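Local atomic coordinates of probable tRNA pseudouridine synthase D (PDB entry 1Z2Z), a protein that probably converts uridine 13 of transfer RNA into pseudouridine, as a member of the TruD family of pseudouridine synthases. Residues 268-271 against 272-276; 207-210 against 211-215; 356-359 against 360-363; 1-5 against 6-10; 327-331 against 332-336. All blocks are in the same frame, centred on the assembly; numbering follows the deposited sequence.

Interaction 1 (268-271 against 272-276)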
loop_
_atom_site.group_PDB
_atom_site.type_symbol
_atom_site.label_atom_id
_atom_site.label_comp_id
_atom_site.label_asym_id
_atom_site.label_seq_id
_atom_site.Cartn_x
_atom_site.Cartn_y
_atom_site.Cartn_z
HETATM N N MSE A 268 0.512 13.436 4.815
HETATM C CA MSE A 268 0.523 12.388 3.788
HETATM C C MSE A 268 1.160 12.893 2.499
HETATM O O MSE A 268 1.885 12.166 1.821
HETATM C CB MSE A 268 -0.892 11.890 3.480
HETATM C CG MSE A 268 -1.529 11.035 4.571
HETATM SE SE MSE A 268 -3.088 10.043 3.893
HETATM C CE MSE A 268 -2.474 8.211 4.209
ATOM N N PHE A 269 0.892 14.144 2.158
ATOM C CA PHE A 269 1.463 14.703 0.953
ATOM C C PHE A 269 2.982 14.549 0.953
ATOM O O PHE A 269 3.533 13.864 0.091
ATOM C CB PHE A 269 1.080 16.169 0.830
ATOM C CG PHE A 269 -0.388 16.407 0.964
ATOM C CD1 PHE A 269 -0.876 17.263 1.938
ATOM C CD2 PHE A 269 -1.287 15.788 0.106
ATOM C CE1 PHE A 269 -2.242 17.483 2.073
ATOM C CE2 PHE A 269 -2.656 16.004 0.235
ATOM C CZ PHE A 269 -3.131 16.860 1.211
ATOM N N VAL A 270 3.656 15.166 1.923
ATOM C CA VAL A 270 5.117 15.091 1.992
ATOM C C VAL A 270 5.597 13.635 2.009
ATOM O O VAL A 270 6.577 13.294 1.342
ATOM C CB VAL A 270 5.692 15.862 3.241
ATOM C CG1 VAL A 270 7.194 15.626 3.359
ATOM C CG2 VAL A 270 5.433 17.372 3.109
ATOM N N HIS A 271 4.900 12.779 2.756
ATOM C CA HIS A 271 5.255 11.360 2.843
ATOM C C HIS A 271 5.096 10.700 1.472
ATOM O O HIS A 271 5.812 9.750 1.125
ATOM C CB HIS A 271 4.374 10.656 3.885
ATOM C CG HIS A 271 4.604 9.179 3.981
ATOM N ND1 HIS A 271 4.168 8.291 3.021
ATOM C CD2 HIS A 271 5.205 8.428 4.936
ATOM C CE1 HIS A 271 4.485 7.061 3.381
ATOM N NE2 HIS A 271 5.116 7.116 4.541
ATOM N N GLY A 272 4.150 11.209 0.692
ATOM C CA GLY A 272 3.949 10.674 -0.638
ATOM C C GLY A 272 5.197 10.976 -1.446
ATOM O O GLY A 272 5.894 10.054 -1.873
ATOM N N TYR A 273 5.488 12.269 -1.630
ATOM C CA TYR A 273 6.655 12.722 -2.392
ATOM C C TYR A 273 7.898 11.974 -1.986
ATOM O O TYR A 273 8.831 11.830 -2.774
ATOM C CB TYR A 273 6.894 14.216 -2.190
ATOM C CG TYR A 273 8.030 14.764 -3.030
ATOM C CD1 TYR A 273 8.062 14.563 -4.411
ATOM C CD2 TYR A 273 9.054 15.518 -2.452
ATOM C CE1 TYR A 273 9.081 15.101 -5.197
ATOM C CE2 TYR A 273 10.077 16.061 -3.228
ATOM C CZ TYR A 273 10.084 15.851 -4.600
ATOM O OH TYR A 273 11.097 16.391 -5.370
ATOM N N GLN A 274 7.913 11.516 -0.740
ATOM C CA GLN A 274 9.036 10.754 -0.220
ATOM C C GLN A 274 8.975 9.353 -0.774
ATOM O O GLN A 274 9.985 8.786 -1.205
ATOM C CB GLN A 274 8.986 10.689 1.300
ATOM C CG GLN A 274 9.562 11.911 1.956
ATOM C CD GLN A 274 9.549 11.817 3.455
ATOM O OE1 GLN A 274 10.090 12.684 4.132
ATOM N NE2 GLN A 274 8.928 10.768 3.987
ATOM N N SER A 275 7.776 8.786 -0.749
ATOM C CA SER A 275 7.582 7.445 -1.267
ATOM C C SER A 275 7.947 7.467 -2.749
ATOM O O SER A 275 8.514 6.513 -3.272
ATOM C CB SER A 275 6.131 7.022 -1.040
ATOM O OG SER A 275 5.864 6.996 0.350
ATOM N N TYR A 276 7.641 8.574 -3.410
ATOM C CA TYR A 276 7.954 8.725 -4.817
ATOM C C TYR A 276 9.458 8.571 -5.028
ATOM O O TYR A 276 9.922 7.692 -5.766
ATOM C CB TYR A 276 7.517 10.100 -5.281
ATOM C CG TYR A 276 7.995 10.463 -6.654
ATOM C CD1 TYR A 276 7.485 9.831 -7.786
ATOM C CD2 TYR A 276 8.940 11.471 -6.832
ATOM C CE1 TYR A 276 7.903 10.206 -9.060
ATOM C CE2 TYR A 276 9.363 11.848 -8.099
ATOM C CZ TYR A 276 8.843 11.216 -9.205
ATOM O OH TYR A 276 9.268 11.610 -10.452
#
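Within the long helix 263-287, Ser275 and His271 show how a buried serine can turn its hydroxyl back to the preceding turn. Ser275 OG lies anti to its own carbonyl carbon (chi1 -62°), which folds it back along the helix, and it donates to His271 O at 2.9 Å. Ser275 N donates to the same oxygen, also at 2.9 Å, and the two donors arrive from opposite faces of the carbonyl plane, so one acceptor is gripped twice. The His271 imidazole swings alongside, its CE1 3.3 Å from Ser275 OG in an oblique approach. Two residues earlier, Tyr273 N meets Phe269 O at 3.1 Å with a fairly straight bond (160° at the hydrogen), while Gly272 N donates to Met268 O at 2.7 Å. An alanine in place of Ser275 would remove the hydroxyl, and His271 O is likely to be left with the amide bond alone, its second donor gone. Further round the helix, Phe269 stacks edge-to-face with Tyr201, and Tyr273 rests on Val190 of helix 182-191. The arrangement is typical of a serine inside an alpha helix, bonded through its side chain to the carbonyl four residues back.

Interaction 2 (207-210 against 211-215)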
loop_
_atom_site.group_PDB
_atom_site.type_symbol
_atom_site.label_atom_id
_atom_site.label_comp_id
_atom_site.label_asym_id
_atom_site.label_seq_id
_atom_site.Cartn_x
_atom_site.Cartn_y
_atom_site.Cartn_z
ATOM N N PRO A 207 -9.023 10.397 -14.555
ATOM C CA PRO A 207 -9.844 9.502 -15.376
ATOM C C PRO A 207 -10.539 8.392 -14.604
ATOM O O PRO A 207 -11.274 7.600 -15.185
ATOM C CB PRO A 207 -8.843 8.962 -16.393
ATOM C CG PRO A 207 -7.588 8.886 -15.600
ATOM C CD PRO A 207 -7.593 10.215 -14.872
ATOM N N GLU A 208 -10.309 8.336 -13.298
ATOM C CA GLU A 208 -10.918 7.313 -12.458
ATOM C C GLU A 208 -12.248 7.803 -11.895
ATOM O O GLU A 208 -13.170 7.022 -11.670
ATOM C CB GLU A 208 -9.992 6.978 -11.291
ATOM C CG GLU A 208 -10.452 5.792 -10.480
ATOM C CD GLU A 208 -9.906 4.505 -11.033
ATOM O OE1 GLU A 208 -9.877 4.372 -12.276
ATOM O OE2 GLU A 208 -9.507 3.629 -10.229
ATOM N N GLU A 209 -12.331 9.107 -11.663
ATOM C CA GLU A 209 -13.525 9.716 -11.097
ATOM C C GLU A 209 -14.630 9.838 -12.132
ATOM O O GLU A 209 -14.370 9.812 -13.334
ATOM C CB GLU A 209 -13.189 11.109 -10.563
ATOM C CG GLU A 209 -11.980 11.166 -9.645
ATOM C CD GLU A 209 -11.640 12.585 -9.254
ATOM O OE1 GLU A 209 -12.485 13.235 -8.601
ATOM O OE2 GLU A 209 -10.536 13.051 -9.604
ATOM N N PRO A 210 -15.888 9.969 -11.674
ATOM C CA PRO A 210 -17.024 10.104 -12.590
ATOM C C PRO A 210 -16.915 11.421 -13.347
ATOM O O PRO A 210 -16.520 12.432 -12.774
ATOM C CB PRO A 210 -18.225 10.071 -11.649
ATOM C CG PRO A 210 -17.683 10.669 -10.401
ATOM C CD PRO A 210 -16.353 9.975 -10.275
ATOM N N GLU A 211 -17.274 11.405 -14.628
ATOM C CA GLU A 211 -17.187 12.598 -15.457
ATOM C C GLU A 211 -17.936 13.778 -14.856
ATOM O O GLU A 211 -17.829 14.903 -15.346
ATOM C CB GLU A 211 -17.714 12.312 -16.868
ATOM C CG GLU A 211 -19.214 12.058 -16.951
ATOM C CD GLU A 211 -19.954 13.138 -17.738
ATOM O OE1 GLU A 211 -21.193 13.030 -17.880
ATOM O OE2 GLU A 211 -19.297 14.094 -18.213
ATOM N N GLU A 212 -18.688 13.524 -13.790
ATOM C CA GLU A 212 -19.448 14.584 -13.138
ATOM C C GLU A 212 -18.552 15.339 -12.162
ATOM O O GLU A 212 -18.331 16.542 -12.314
ATOM C CB GLU A 212 -20.663 13.991 -12.418
ATOM C CG GLU A 212 -21.977 14.692 -12.770
ATOM C CD GLU A 212 -22.307 14.650 -14.264
ATOM O OE1 GLU A 212 -22.710 13.573 -14.766
ATOM O OE2 GLU A 212 -22.154 15.699 -14.936
ATOM N N THR A 213 -18.036 14.629 -11.163
ATOM C CA THR A 213 -17.139 15.238 -10.190
ATOM C C THR A 213 -15.862 15.593 -10.952
ATOM O O THR A 213 -15.200 16.586 -10.662
ATOM C CB THR A 213 -16.796 14.259 -9.050
ATOM O OG1 THR A 213 -15.986 13.195 -9.561
ATOM C CG2 THR A 213 -18.069 13.674 -8.456
ATOM N N LYS A 214 -15.530 14.770 -11.941
ATOM C CA LYS A 214 -14.353 15.006 -12.763
ATOM C C LYS A 214 -14.480 16.389 -13.399
ATOM O O LYS A 214 -13.480 17.053 -13.649
ATOM C CB LYS A 214 -14.250 13.943 -13.864
ATOM C CG LYS A 214 -13.013 14.055 -14.754
ATOM C CD LYS A 214 -13.252 13.449 -16.138
ATOM C CE LYS A 214 -13.667 11.982 -16.078
ATOM N NZ LYS A 214 -14.186 11.520 -17.403
ATOM N N ASN A 215 -15.712 16.819 -13.660
ATOM C CA ASN A 215 -15.940 18.129 -14.268
ATOM C C ASN A 215 -16.106 19.237 -13.233
ATOM O O ASN A 215 -16.127 20.420 -13.572
ATOM C CB ASN A 215 -17.161 18.086 -15.202
ATOM C CG ASN A 215 -16.799 17.661 -16.620
ATOM O OD1 ASN A 215 -16.321 16.549 -16.843
ATOM N ND2 ASN A 215 -17.018 18.555 -17.583
#
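Hydrogen bonding between Pro210 and the two residues Thr213 and Lys214 starts the turn that leads into helix 213-223. Lys214 N donates to Pro210 O at 2.7 Å, a fairly straight bond (157° at the hydrogen). The same oxygen receives a weak second bond from Thr213 OG1 at 3.3 Å. For this, the threonine hydroxyl sits in the crowded position between its backbone N and carbonyl carbon (chi1 68°), where it faces back toward the proline.

Van der Waals packing joins the same residues. Thr213 crosses the pyrrolidine ring obliquely: its OG1 lies 3.2 Å from Pro210 CG, and its methyl CG2 reaches that same CG at 3.6 Å. Glu209 crosses Thr213 at about a right angle, bringing Glu209 CB to 3.6 Å from Thr213 OG1. Lys214 bends at its third torsion, and its CE passes 3.6 Å from Glu209 O.

The charged interactions lead away from the turn. Glu209 OE1 forms a salt bridge with Arg217 NE, one turn further along the helix, and OE2 accepts from Phe206 N, so this buried carboxylate ties the loop after helix 194-202 to the helix that follows. The whole is typical of the first turn of an alpha helix, entered here from a proline whose carbonyl accepts the amide four residues on.

Interaction 3 (356-359 against 360-363)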
loop_
_atom_site.group_PDB
_atom_site.type_symbol
_atom_site.label_atom_id
_atom_site.label_comp_id
_atom_site.label_asym_id
_atom_site.label_seq_id
_atom_site.Cartn_x
_atom_site.Cartn_y
_atom_site.Cartn_z
ATOM N N ILE A 356 23.983 6.006 -6.043
ATOM C CA ILE A 356 22.634 5.892 -6.578
ATOM C C ILE A 356 21.704 6.870 -5.882
ATOM O O ILE A 356 20.970 7.617 -6.532
ATOM C CB ILE A 356 22.073 4.478 -6.390
ATOM C CG1 ILE A 356 22.955 3.471 -7.137
ATOM C CG2 ILE A 356 20.631 4.433 -6.863
ATOM C CD1 ILE A 356 22.583 2.023 -6.929
ATOM N N GLU A 357 21.750 6.872 -4.553
ATOM C CA GLU A 357 20.894 7.744 -3.765
ATOM C C GLU A 357 21.140 9.203 -4.133
ATOM O O GLU A 357 20.204 9.950 -4.413
ATOM C CB GLU A 357 21.137 7.492 -2.267
ATOM C CG GLU A 357 21.031 6.010 -1.858
ATOM C CD GLU A 357 20.939 5.792 -0.348
ATOM O OE1 GLU A 357 20.889 4.612 0.080
ATOM O OE2 GLU A 357 20.909 6.793 0.403
ATOM N N ASN A 358 22.402 9.607 -4.153
ATOM C CA ASN A 358 22.729 10.986 -4.499
ATOM C C ASN A 358 22.425 11.275 -5.970
ATOM O O ASN A 358 22.233 12.423 -6.358
ATOM C CB ASN A 358 24.202 11.267 -4.167
ATOM C CG ASN A 358 24.446 11.389 -2.663
ATOM O OD1 ASN A 358 24.058 12.382 -2.039
ATOM N ND2 ASN A 358 25.071 10.371 -2.073
ATOM N N GLY A 359 22.361 10.228 -6.782
ATOM C CA GLY A 359 22.063 10.419 -8.187
ATOM C C GLY A 359 20.576 10.595 -8.463
ATOM O O GLY A 359 20.179 11.001 -9.560
ATOM N N VAL A 360 19.743 10.271 -7.481
ATOM C CA VAL A 360 18.307 10.429 -7.662
ATOM C C VAL A 360 17.903 11.803 -7.145
ATOM O O VAL A 360 17.061 12.481 -7.730
ATOM C CB VAL A 360 17.507 9.340 -6.909
ATOM C CG1 VAL A 360 16.019 9.619 -7.026
ATOM C CG2 VAL A 360 17.817 7.973 -7.490
ATOM N N LEU A 361 18.517 12.217 -6.045
ATOM C CA LEU A 361 18.214 13.517 -5.472
ATOM C C LEU A 361 18.757 14.592 -6.392
ATOM O O LEU A 361 18.228 15.699 -6.436
ATOM C CB LEU A 361 18.868 13.647 -4.105
ATOM C CG LEU A 361 18.742 12.386 -3.248
ATOM C CD1 LEU A 361 19.596 12.550 -1.995
ATOM C CD2 LEU A 361 17.286 12.124 -2.900
ATOM N N LYS A 362 19.811 14.256 -7.131
ATOM C CA LYS A 362 20.446 15.203 -8.039
ATOM C C LYS A 362 19.574 15.535 -9.248
ATOM O O LYS A 362 19.164 16.685 -9.424
ATOM C CB LYS A 362 21.798 14.654 -8.506
ATOM C CG LYS A 362 22.699 15.685 -9.179
ATOM C CD LYS A 362 24.029 15.067 -9.570
ATOM C CE LYS A 362 24.959 16.079 -10.222
ATOM N NZ LYS A 362 26.239 15.427 -10.643
ATOM N N GLU A 363 19.293 14.534 -10.081
ATOM C CA GLU A 363 18.472 14.747 -11.270
ATOM C C GLU A 363 17.100 15.297 -10.901
ATOM O O GLU A 363 16.510 16.091 -11.640
ATOM C CB GLU A 363 18.297 13.443 -12.060
ATOM C CG GLU A 363 17.483 12.363 -11.359
ATOM C CD GLU A 363 17.136 11.188 -12.276
ATOM O OE1 GLU A 363 16.609 10.163 -11.780
ATOM O OE2 GLU A 363 17.385 11.290 -13.499
#
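Leu361 lays its branch point against the backbone of Glu357, with CG 3.1 Å from Glu357 O. It gets there because CG is anti to its own carbonyl carbon (chi1 -43°) and so leans back along the helix. Glu357 O is also the acceptor of two amides: Leu361 N at 3.3 Å, nearly straight (163° at the hydrogen), and Val360 N at 3.1 Å, which lies well above the carbonyl plane. An i to i-4 and an i to i-3 bond thus share one oxygen. Beside it, Val360 CG2 sits 3.3 Å from Ile356 O, and Glu363 CG lies 3.5 Å from Gly359 O. With an alanine here instead of Leu361, the isopropyl end would be gone, and a gap would probably open over Glu357 O and beside Phe348, a loop residue that the leucine also touches.

In the next shell, the extended Glu357 side chain is held by a salt bridge from its OE2 to Arg385 NH1, and the same oxygen accepts from Ala349 N; Asn358 ND2 turns back to Gly354 O. Glu363 OE1 pairs with Arg284 NH2. Val360 rests on Ile280 and Ile281, and Ile356 on Arg284 and Arg285, so helix 352-363 packs its apolar side against the C-terminal part of helix 263-287.

Interaction 4 (1-5 against 6-10)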
loop_
_atom_site.group_PDB
_atom_site.type_symbol
_atom_site.label_atom_id
_atom_site.label_comp_id
_atom_site.label_asym_id
_atom_site.label_seq_id
_atom_site.Cartn_x
_atom_site.Cartn_y
_atom_site.Cartn_z
HETATM N N MSE A 1 11.956 -3.486 -21.578
HETATM C CA MSE A 1 10.481 -3.737 -21.578
HETATM C C MSE A 1 9.626 -2.476 -21.576
HETATM O O MSE A 1 10.117 -1.368 -21.816
HETATM C CB MSE A 1 10.076 -4.609 -20.379
HETATM C CG MSE A 1 10.004 -6.101 -20.687
HETATM SE SE MSE A 1 9.251 -7.163 -19.231
HETATM C CE MSE A 1 7.367 -6.721 -19.468
ATOM N N GLU A 2 8.338 -2.671 -21.296
ATOM C CA GLU A 2 7.350 -1.592 -21.263
ATOM C C GLU A 2 6.564 -1.529 -19.942
ATOM O O GLU A 2 6.036 -2.538 -19.469
ATOM C CB GLU A 2 6.374 -1.759 -22.440
ATOM C CG GLU A 2 6.981 -1.491 -23.821
ATOM C CD GLU A 2 7.186 -0.005 -24.105
ATOM O OE1 GLU A 2 7.795 0.688 -23.258
ATOM O OE2 GLU A 2 6.743 0.468 -25.180
ATOM N N VAL A 3 6.496 -0.329 -19.364
ATOM C CA VAL A 3 5.783 -0.078 -18.103
ATOM C C VAL A 3 4.783 1.071 -18.249
ATOM O O VAL A 3 5.100 2.128 -18.807
ATOM C CB VAL A 3 6.764 0.272 -16.947
ATOM C CG1 VAL A 3 5.995 0.790 -15.730
ATOM C CG2 VAL A 3 7.574 -0.954 -16.567
ATOM N N PRO A 4 3.561 0.881 -17.721
ATOM C CA PRO A 4 2.534 1.916 -17.816
ATOM C C PRO A 4 2.957 3.245 -17.242
ATOM O O PRO A 4 3.638 3.315 -16.214
ATOM C CB PRO A 4 1.348 1.304 -17.079
ATOM C CG PRO A 4 1.978 0.374 -16.119
ATOM C CD PRO A 4 3.082 -0.253 -16.913
ATOM N N GLU A 5 2.559 4.301 -17.935
ATOM C CA GLU A 5 2.860 5.652 -17.507
ATOM C C GLU A 5 2.379 5.860 -16.081
ATOM O O GLU A 5 3.034 6.533 -15.290
ATOM C CB GLU A 5 2.170 6.652 -18.430
ATOM C CG GLU A 5 2.962 6.986 -19.671
ATOM C CD GLU A 5 4.248 7.707 -19.343
ATOM O OE1 GLU A 5 5.317 7.055 -19.333
ATOM O OE2 GLU A 5 4.181 8.928 -19.084
ATOM N N ILE A 6 1.232 5.274 -15.757
ATOM C CA ILE A 6 0.664 5.418 -14.430
ATOM C C ILE A 6 1.668 5.096 -13.341
ATOM O O ILE A 6 1.784 5.830 -12.361
ATOM C CB ILE A 6 -0.614 4.550 -14.277
ATOM C CG1 ILE A 6 -1.744 5.210 -15.050
ATOM C CG2 ILE A 6 -1.028 4.432 -12.819
ATOM C CD1 ILE A 6 -1.830 6.708 -14.803
ATOM N N GLU A 7 2.404 4.010 -13.528
ATOM C CA GLU A 7 3.411 3.596 -12.565
ATOM C C GLU A 7 4.723 4.404 -12.686
ATOM O O GLU A 7 5.460 4.545 -11.713
ATOM C CB GLU A 7 3.677 2.086 -12.703
ATOM C CG GLU A 7 2.582 1.198 -12.094
ATOM C CD GLU A 7 2.813 -0.292 -12.328
ATOM O OE1 GLU A 7 2.132 -1.120 -11.680
ATOM O OE2 GLU A 7 3.672 -0.634 -13.168
ATOM N N LYS A 8 5.016 4.949 -13.859
ATOM C CA LYS A 8 6.241 5.723 -14.002
ATOM C C LYS A 8 6.045 7.094 -13.371
ATOM O O LYS A 8 7.009 7.741 -12.964
ATOM C CB LYS A 8 6.624 5.868 -15.481
ATOM C CG LYS A 8 6.828 4.535 -16.195
ATOM C CD LYS A 8 6.758 4.663 -17.725
ATOM C CE LYS A 8 8.137 4.695 -18.371
ATOM N NZ LYS A 8 8.056 4.739 -19.860
ATOM N N GLN A 9 4.792 7.526 -13.273
ATOM C CA GLN A 9 4.467 8.833 -12.700
ATOM C C GLN A 9 4.561 8.847 -11.182
ATOM O O GLN A 9 4.311 9.873 -10.539
ATOM C CB GLN A 9 3.069 9.258 -13.119
ATOM C CG GLN A 9 2.931 9.493 -14.598
ATOM C CD GLN A 9 1.482 9.534 -15.028
ATOM O OE1 GLN A 9 1.168 9.859 -16.177
ATOM N NE2 GLN A 9 0.583 9.197 -14.106
ATOM N N ILE A 10 4.903 7.693 -10.621
ATOM C CA ILE A 10 5.069 7.559 -9.187
ATOM C C ILE A 10 6.376 6.842 -8.864
ATOM O O ILE A 10 6.437 6.055 -7.920
ATOM C CB ILE A 10 3.909 6.790 -8.530
ATOM C CG1 ILE A 10 3.771 5.411 -9.161
ATOM C CG2 ILE A 10 2.616 7.596 -8.648
ATOM C CD1 ILE A 10 2.626 4.606 -8.597
#
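Pro4 occupies the N-cap position of the short helix 5-8, its carbonyl oxygen taking Lys8 N at 3.2 Å and, more weakly, Glu7 N, while Gln9 N donates to Glu5 O at 2.9 Å.

Around this backbone the side chains fold back toward the incoming chain. Glu7, extended beyond CG, crosses Pro4 obliquely, and its carboxylate oxygen OE2 lies 3.5 Å from Pro4 CG and 3.7 Å from Val3 CG1. These are van der Waals contacts of a carboxylate whose charge is answered by a salt bridge from OE2 to Arg427 NH1. Lys8 runs back past the start of the helix. Its CG stands 3.9 Å from Val3 CG1, and a bend at the third torsion (chi3 100°) carries the rest between two oxygens, so that CD is 3.2 Å from Val3 O. The tip then meets Glu5, whose OE1 forms a long salt bridge with Lys8 NZ at 3.6 Å across the exposed surface. Pro4 also touches Asn433 and Ile6 touches Pro434, bringing the two ends of the chain together. The arrangement is that of a helix N-terminus, with Pro4 at the N-cap and an i to i+3 glutamate-lysine pair along the first turn.

Interaction 5 (327-331 against 332-336)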
loop_
_atom_site.group_PDB
_atom_site.type_symbol
_atom_site.label_atom_id
_atom_site.label_comp_id
_atom_site.label_asym_id
_atom_site.label_seq_id
_atom_site.Cartn_x
_atom_site.Cartn_y
_atom_site.Cartn_z
ATOM N N ASN A 327 26.157 -9.266 5.307
ATOM C CA ASN A 327 25.512 -10.179 4.377
ATOM C C ASN A 327 25.152 -11.488 5.072
ATOM O O ASN A 327 24.113 -12.080 4.789
ATOM C CB ASN A 327 26.428 -10.460 3.180
ATOM C CG ASN A 327 25.706 -11.172 2.043
ATOM O OD1 ASN A 327 26.277 -12.044 1.382
ATOM N ND2 ASN A 327 24.447 -10.796 1.802
ATOM N N ARG A 328 26.006 -11.931 5.989
ATOM C CA ARG A 328 25.769 -13.172 6.720
ATOM C C ARG A 328 24.499 -13.094 7.575
ATOM O O ARG A 328 23.846 -14.108 7.821
ATOM C CB ARG A 328 26.988 -13.499 7.589
ATOM C CG ARG A 328 26.947 -14.861 8.272
ATOM C CD ARG A 328 26.237 -14.810 9.624
ATOM N NE ARG A 328 26.367 -16.073 10.353
ATOM C CZ ARG A 328 26.044 -16.243 11.633
ATOM N NH1 ARG A 328 26.200 -17.433 12.201
ATOM N NH2 ARG A 328 25.572 -15.225 12.349
ATOM N N LEU A 329 24.152 -11.887 8.017
ATOM C CA LEU A 329 22.952 -11.671 8.825
ATOM C C LEU A 329 21.691 -11.609 7.959
ATOM O O LEU A 329 20.621 -12.040 8.380
ATOM C CB LEU A 329 23.086 -10.379 9.642
ATOM C CG LEU A 329 23.439 -10.495 11.133
ATOM C CD1 LEU A 329 24.571 -11.486 11.337
ATOM C CD2 LEU A 329 23.819 -9.124 11.672
ATOM N N LEU A 330 21.818 -11.074 6.748
ATOM C CA LEU A 330 20.682 -10.980 5.842
ATOM C C LEU A 330 20.063 -12.353 5.612
ATOM O O LEU A 330 18.846 -12.518 5.713
ATOM C CB LEU A 330 21.114 -10.376 4.506
ATOM C CG LEU A 330 21.294 -8.858 4.481
ATOM C CD1 LEU A 330 22.271 -8.458 3.395
ATOM C CD2 LEU A 330 19.948 -8.196 4.267
ATOM N N LYS A 331 20.906 -13.337 5.310
ATOM C CA LYS A 331 20.448 -14.704 5.057
ATOM C C LYS A 331 19.942 -15.379 6.323
ATOM O O LYS A 331 19.419 -16.494 6.284
ATOM C CB LYS A 331 21.582 -15.537 4.449
ATOM C CG LYS A 331 22.100 -14.995 3.124
ATOM C CD LYS A 331 22.870 -16.053 2.340
ATOM C CE LYS A 331 23.364 -15.505 1.006
ATOM N NZ LYS A 331 24.012 -16.550 0.154
ATOM N N LEU A 332 20.109 -14.695 7.447
ATOM C CA LEU A 332 19.667 -15.215 8.732
ATOM C C LEU A 332 18.440 -14.416 9.201
ATOM O O LEU A 332 17.915 -14.633 10.295
ATOM C CB LEU A 332 20.807 -15.110 9.757
ATOM C CG LEU A 332 21.064 -16.327 10.657
ATOM C CD1 LEU A 332 21.612 -17.499 9.832
ATOM C CD2 LEU A 332 22.052 -15.940 11.740
ATOM N N GLY A 333 17.991 -13.495 8.350
ATOM C CA GLY A 333 16.835 -12.679 8.664
ATOM C C GLY A 333 17.025 -11.841 9.908
ATOM O O GLY A 333 16.194 -11.877 10.815
ATOM N N ARG A 334 18.123 -11.092 9.966
ATOM C CA ARG A 334 18.376 -10.241 11.120
ATOM C C ARG A 334 18.794 -8.841 10.694
ATOM O O ARG A 334 19.089 -7.990 11.532
ATOM C CB ARG A 334 19.448 -10.844 12.036
ATOM C CG ARG A 334 19.250 -10.410 13.491
ATOM C CD ARG A 334 20.489 -10.525 14.360
ATOM N NE ARG A 334 21.134 -11.832 14.288
ATOM C CZ ARG A 334 22.232 -12.148 14.966
ATOM N NH1 ARG A 334 22.795 -11.251 15.769
ATOM N NH2 ARG A 334 22.784 -13.343 14.815
ATOM N N ALA A 335 18.822 -8.619 9.384
ATOM C CA ALA A 335 19.182 -7.324 8.807
ATOM C C ALA A 335 18.510 -7.208 7.436
ATOM O O ALA A 335 18.120 -8.217 6.836
ATOM C CB ALA A 335 20.698 -7.203 8.669
ATOM N N PHE A 336 18.375 -5.977 6.950
ATOM C CA PHE A 336 17.729 -5.708 5.665
ATOM C C PHE A 336 18.354 -4.468 5.035
ATOM O O PHE A 336 18.577 -3.475 5.726
ATOM C CB PHE A 336 16.217 -5.435 5.852
ATOM C CG PHE A 336 15.545 -6.336 6.854
ATOM C CD1 PHE A 336 15.651 -6.086 8.223
ATOM C CD2 PHE A 336 14.853 -7.468 6.435
ATOM C CE1 PHE A 336 15.091 -6.957 9.150
ATOM C CE2 PHE A 336 14.290 -8.341 7.355
ATOM C CZ PHE A 336 14.408 -8.087 8.715
#
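Arg334 and Leu329 meet across a Schellman motif that ends helix 323-330, with a type I turn from Leu330 to Gly333 at its heart. Arg334 CB begins 4.1 Å from Leu329 CG. The chain then runs out with CG anti to the backbone N (chi1 -152°) and bends at the third torsion, which brings NE back to 4.1 Å from that same Leu329 CG, now over one face of the guanidinium. At the tip, Arg334 NH2 comes within 4.2 Å of Arg328 NH2, the two guanidinium planes 66° apart; these like charges would probably repel mildly. Arg328 has its own apolar cover, for Leu332 CD2 lies over one face of its guanidinium, 3.6 Å from NH2.

In the backbone, Leu329 O accepts Leu332 N and Arg334 N from opposite faces of its carbonyl plane. Gly333 N donates to Leu330 O at 2.9 Å, and its positive phi (60°) turns the chain out of the helix. Gly333 O then takes a hydrogen bond from Arg304 NH2, and Phe336 pairs with Cys302 in the two-stranded sheet. As the chain leaves, Ala335 CB tucks against Leu329 CB at 4.1 Å, and Leu330 CD2 reaches Phe336 CA at 3.6 Å.

How the interactions relate
From the N terminus, the chain meets interaction 4 first, then 2, 1, 5 and 3; all five are local turns in series, none nesting within or crossing another. Interaction 4 starts the first helix, interaction 2 ends the loop between helices 194-202 and 213-223, and interaction 5 leads from helix 323-330 into strand 336-337. Interactions 1 and 3 lie inside helices 263-287 and 352-363, which pack together, although the nearest atoms of the two interactions are about 7 Å apart. Interaction 1 touches interaction 4 directly: Tyr276 CD1 lies 3.4 Å from Ile10 C, joining the N-terminal segment to the long helix. Interactions 2 and 5 stand on opposite sides of the chain's centre, about 47 Å between centres.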